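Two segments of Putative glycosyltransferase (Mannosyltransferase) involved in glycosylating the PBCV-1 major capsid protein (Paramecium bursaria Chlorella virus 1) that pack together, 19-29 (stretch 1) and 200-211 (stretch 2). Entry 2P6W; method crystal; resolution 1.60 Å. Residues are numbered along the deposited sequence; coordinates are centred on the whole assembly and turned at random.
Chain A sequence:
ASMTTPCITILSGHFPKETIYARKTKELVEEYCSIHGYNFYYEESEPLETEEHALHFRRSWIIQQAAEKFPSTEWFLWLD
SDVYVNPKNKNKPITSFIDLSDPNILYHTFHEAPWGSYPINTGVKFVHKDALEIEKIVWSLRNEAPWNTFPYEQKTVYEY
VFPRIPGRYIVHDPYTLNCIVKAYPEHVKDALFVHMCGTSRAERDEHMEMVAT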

# COMPACT_ATOMS: atom_id res chain seq x y z
N THR A 19 -16.61 -1.67 -9.62
CA THR A 19 -16.01 -2.76 -8.89
C THR A 19 -16.38 -2.60 -7.43
O THR A 19 -15.88 -1.70 -6.76
CB THR A 19 -14.50 -2.81 -9.11
OG1 THR A 19 -14.25 -3.00 -10.51
CG2 THR A 19 -13.90 -3.96 -8.35
N ILE A 20 -17.31 -3.45 -6.98
CA ILE A 20 -17.91 -3.29 -5.66
C ILE A 20 -16.92 -3.42 -4.50
O ILE A 20 -16.91 -2.57 -3.61
CB ILE A 20 -19.14 -4.21 -5.48
CG1 ILE A 20 -20.23 -3.79 -6.47
CG2 ILE A 20 -19.69 -4.17 -4.05
CD1 ILE A 20 -20.61 -2.29 -6.43
N TYR A 21 -16.06 -4.44 -4.53
CA TYR A 21 -15.15 -4.60 -3.38
C TYR A 21 -14.29 -3.36 -3.17
O TYR A 21 -14.01 -3.00 -2.03
CB TYR A 21 -14.27 -5.84 -3.50
CG TYR A 21 -13.10 -5.72 -4.43
CD1 TYR A 21 -11.90 -5.10 -4.03
CD2 TYR A 21 -13.15 -6.27 -5.71
CE1 TYR A 21 -10.80 -4.98 -4.89
CE2 TYR A 21 -12.07 -6.18 -6.57
CZ TYR A 21 -10.89 -5.55 -6.16
OH TYR A 21 -9.82 -5.49 -7.03
N ALA A 22 -13.90 -2.71 -4.26
CA ALA A 22 -13.03 -1.54 -4.16
C ALA A 22 -13.79 -0.32 -3.66
O ALA A 22 -13.22 0.54 -3.00
CB ALA A 22 -12.35 -1.27 -5.49
N ARG A 23 -15.09 -0.24 -3.97
CA ARG A 23 -15.92 0.81 -3.36
C ARG A 23 -15.90 0.61 -1.85
O ARG A 23 -15.76 1.58 -1.10
CB ARG A 23 -17.36 0.76 -3.89
CG ARG A 23 -18.19 1.99 -3.49
CD ARG A 23 -19.57 2.04 -4.18
NE ARG A 23 -20.34 0.80 -4.10
CZ ARG A 23 -20.95 0.34 -3.00
NH1 ARG A 23 -20.88 1.01 -1.86
NH2 ARG A 23 -21.62 -0.80 -3.05
N LYS A 24 -16.03 -0.64 -1.42
CA LYS A 24 -16.14 -0.94 0.01
C LYS A 24 -14.83 -0.70 0.75
O LYS A 24 -14.82 -0.11 1.84
CB LYS A 24 -16.66 -2.36 0.22
CG LYS A 24 -18.12 -2.51 -0.21
CD LYS A 24 -18.59 -3.90 0.06
CE LYS A 24 -20.09 -4.02 -0.07
NZ LYS A 24 -20.46 -5.34 0.48
N THR A 25 -13.71 -1.16 0.19
CA THR A 25 -12.43 -0.90 0.83
C THR A 25 -12.16 0.61 0.90
O THR A 25 -11.71 1.10 1.93
CB THR A 25 -11.27 -1.60 0.13
OG1 THR A 25 -11.16 -1.11 -1.20
CG2 THR A 25 -11.49 -3.11 0.10
N LYS A 26 -12.44 1.33 -0.19
CA LYS A 26 -12.31 2.79 -0.17
C LYS A 26 -13.09 3.39 1.01
O LYS A 26 -12.56 4.21 1.76
CB LYS A 26 -12.82 3.39 -1.48
CG LYS A 26 -12.71 4.91 -1.50
CD LYS A 26 -13.63 5.52 -2.54
CE LYS A 26 -13.52 7.04 -2.52
NZ LYS A 26 -14.40 7.70 -3.55
N GLU A 27 -14.35 2.99 1.15
CA GLU A 27 -15.20 3.50 2.24
C GLU A 27 -14.57 3.27 3.61
O GLU A 27 -14.56 4.18 4.46
CB GLU A 27 -16.58 2.85 2.19
CG GLU A 27 -17.45 3.48 1.10
CD GLU A 27 -18.70 2.68 0.79
OE1 GLU A 27 -18.97 1.68 1.49
OE2 GLU A 27 -19.41 3.06 -0.18
N LEU A 28 -14.05 2.07 3.83
CA LEU A 28 -13.45 1.73 5.13
C LEU A 28 -12.15 2.50 5.39
O LEU A 28 -11.90 2.97 6.50
CB LEU A 28 -13.22 0.21 5.23
CG LEU A 28 -14.49 -0.64 5.18
CD1 LEU A 28 -14.10 -2.11 5.38
CD2 LEU A 28 -15.45 -0.18 6.26
N VAL A 29 -11.34 2.66 4.36
CA VAL A 29 -10.12 3.47 4.51
C VAL A 29 -10.46 4.94 4.76
O VAL A 29 -9.87 5.57 5.66
CB VAL A 29 -9.15 3.27 3.34
CG1 VAL A 29 -7.87 4.12 3.52
CG2 VAL A 29 -8.75 1.80 3.22
N SER A 200 -9.73 -13.16 -6.87
CA SER A 200 -10.49 -12.58 -7.98
C SER A 200 -11.44 -11.49 -7.49
O SER A 200 -11.73 -11.37 -6.29
CB SER A 200 -11.32 -13.67 -8.66
OG SER A 200 -12.45 -13.98 -7.85
N ARG A 201 -11.99 -10.73 -8.44
CA ARG A 201 -12.91 -9.65 -8.08
C ARG A 201 -14.14 -10.20 -7.37
O ARG A 201 -14.57 -9.66 -6.35
CB ARG A 201 -13.34 -8.89 -9.33
CG ARG A 201 -12.20 -8.15 -10.03
CD ARG A 201 -12.71 -7.61 -11.35
NE ARG A 201 -11.63 -7.42 -12.31
CZ ARG A 201 -11.81 -7.36 -13.63
NH1 ARG A 201 -13.03 -7.48 -14.14
NH2 ARG A 201 -10.78 -7.19 -14.43
N ALA A 202 -14.71 -11.28 -7.92
CA ALA A 202 -15.94 -11.84 -7.35
C ALA A 202 -15.67 -12.39 -5.95
O ALA A 202 -16.52 -12.29 -5.06
CB ALA A 202 -16.52 -12.93 -8.27
N GLU A 203 -14.49 -12.98 -5.77
CA GLU A 203 -14.07 -13.54 -4.48
C GLU A 203 -13.91 -12.42 -3.46
O GLU A 203 -14.33 -12.52 -2.31
CB GLU A 203 -12.77 -14.33 -4.65
CG GLU A 203 -13.01 -15.66 -5.38
CD GLU A 203 -11.78 -16.23 -6.06
OE1 GLU A 203 -10.63 -15.82 -5.72
OE2 GLU A 203 -11.97 -17.12 -6.94
N ARG A 204 -13.31 -11.32 -3.90
CA ARG A 204 -13.20 -10.11 -3.09
C ARG A 204 -14.54 -9.45 -2.73
O ARG A 204 -14.72 -8.97 -1.60
CB ARG A 204 -12.28 -9.12 -3.80
CG ARG A 204 -10.84 -9.60 -3.82
CD ARG A 204 -9.96 -8.76 -4.72
NE ARG A 204 -8.55 -9.10 -4.58
CZ ARG A 204 -7.59 -8.68 -5.41
NH1 ARG A 204 -7.88 -7.87 -6.43
NH2 ARG A 204 -6.33 -9.04 -5.20
N ASP A 205 -15.46 -9.38 -3.70
CA ASP A 205 -16.81 -8.88 -3.44
C ASP A 205 -17.43 -9.72 -2.33
O ASP A 205 -18.00 -9.18 -1.38
CB ASP A 205 -17.70 -9.00 -4.67
CG ASP A 205 -17.38 -7.99 -5.76
OD1 ASP A 205 -16.50 -7.12 -5.59
OD2 ASP A 205 -18.05 -8.08 -6.84
N GLU A 206 -17.30 -11.04 -2.45
CA GLU A 206 -17.90 -11.95 -1.49
C GLU A 206 -17.27 -11.79 -0.10
O GLU A 206 -17.97 -11.80 0.91
CB GLU A 206 -17.81 -13.40 -2.00
CG GLU A 206 -18.61 -14.40 -1.17
CD GLU A 206 -19.06 -15.61 -1.96
OE1 GLU A 206 -18.28 -16.12 -2.81
OE2 GLU A 206 -20.21 -16.08 -1.73
N HIS A 207 -15.95 -11.62 -0.05
CA HIS A 207 -15.26 -11.38 1.22
C HIS A 207 -15.77 -10.10 1.85
O HIS A 207 -16.11 -10.07 3.03
CB HIS A 207 -13.74 -11.28 1.03
CG HIS A 207 -12.97 -11.28 2.31
ND1 HIS A 207 -12.64 -10.12 2.98
CD2 HIS A 207 -12.44 -12.29 3.04
CE1 HIS A 207 -11.94 -10.42 4.06
NE2 HIS A 207 -11.83 -11.73 4.13
N MET A 208 -15.81 -9.03 1.05
CA MET A 208 -16.20 -7.74 1.60
C MET A 208 -17.63 -7.71 2.15
O MET A 208 -17.90 -7.00 3.12
CB MET A 208 -15.92 -6.61 0.61
CG MET A 208 -14.42 -6.39 0.35
SD MET A 208 -13.44 -6.19 1.86
CE MET A 208 -14.18 -4.71 2.58
N GLU A 209 -18.51 -8.50 1.55
CA GLU A 209 -19.89 -8.63 2.05
C GLU A 209 -19.95 -9.16 3.47
O GLU A 209 -20.86 -8.83 4.24
CB GLU A 209 -20.71 -9.52 1.12
CG GLU A 209 -21.16 -8.84 -0.16
CD GLU A 209 -21.83 -9.79 -1.14
OE1 GLU A 209 -22.48 -10.75 -0.66
OE2 GLU A 209 -21.69 -9.59 -2.37
N MET A 210 -18.97 -10.00 3.83
CA MET A 210 -18.92 -10.59 5.16
C MET A 210 -18.26 -9.66 6.16
O MET A 210 -18.41 -9.84 7.38
CB MET A 210 -18.24 -11.96 5.12
CG MET A 210 -19.11 -13.03 4.48
SD MET A 210 -18.28 -14.63 4.36
CE MET A 210 -17.27 -14.38 2.90
N VAL A 211 -17.54 -8.65 5.66
CA VAL A 211 -16.92 -7.64 6.50
C VAL A 211 -17.95 -6.64 7.02
O VAL A 211 -18.64 -5.98 6.24
CB VAL A 211 -15.82 -6.87 5.74
CG1 VAL A 211 -15.25 -5.75 6.60
CG2 VAL A 211 -14.72 -7.82 5.29
O HOH W 1 -18.83 -6.53 -1.65

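Two helices, 20-29 and 201-210, pack with their N-to-C directions 42° apart and their axes 8.6 Å apart at closest approach, burying 525 Å² between the two stretches, both sides summed. Y21 and M208 cover the most surface, and each is a knob in a hole of the opposite helix.

Y21 is the centre of the contact. Its CA-to-CB bond points toward stretch 2, and with chi1 in the p well the buried ring sits among R201, R204, D205 and M208. R204 lies over one face of the ring: its CD is 3.8 Å from the ring centroid and only 16° off the normal, a CH-pi contact in which the aliphatic part of a long, extended arginine covers the aromatic surface. The same side chain reaches on to the phenol, where R204 NH1 donates a weak hydrogen bond to Y21 OH (3.1 Å), the hydroxyl lying near the guanidinium plane. The aliphatic start of R201 adds to the pocket, with Y21 CE2 4.0 Å from R201 CG.

At the backbone end of Y21, D205 makes the main polar link. Y21 N donates to D205 OD1 at 2.9 Å, with an N-H...acceptor angle of 136°. Being in the first turn of its helix, this amide has no carbonyl one turn earlier in the helix to bond, so a carboxylate from the neighbouring helix can take its hydrogen. The CA-to-CB bond of D205 runs sideways, but chi1 in the m well brings the carboxylate nearer; here the two backbones come close, Y21 CA and D205 CA being 4.6 Å apart.

M208, one turn after R204, is the reciprocal knob, set among Y21, K24, T25 and L28. Its three chi angles are all m, folding the flexible thioether compactly into the groove. M208 CG meets Y21 CB at 3.9 Å, while the terminal M208 CE lies 4.0 Å from T25 CG2 and 3.8 Å from L28 CD1. L28 extends the apolar strip: its CD1 also touches V211 CG1 at 4.0 Å.

K24 points toward stretch 2, helps to wall the M208 pocket and serves two environments. Its nearly extended chain lays methylenes against M208, with K24 CD 3.8 Å from M208 CB, and carries the ammonium to the partly exposed margin. There K24 NZ donates to a water at 2.9 Å, and that water donates to D205 O at 2.8 Å, bridging the helices.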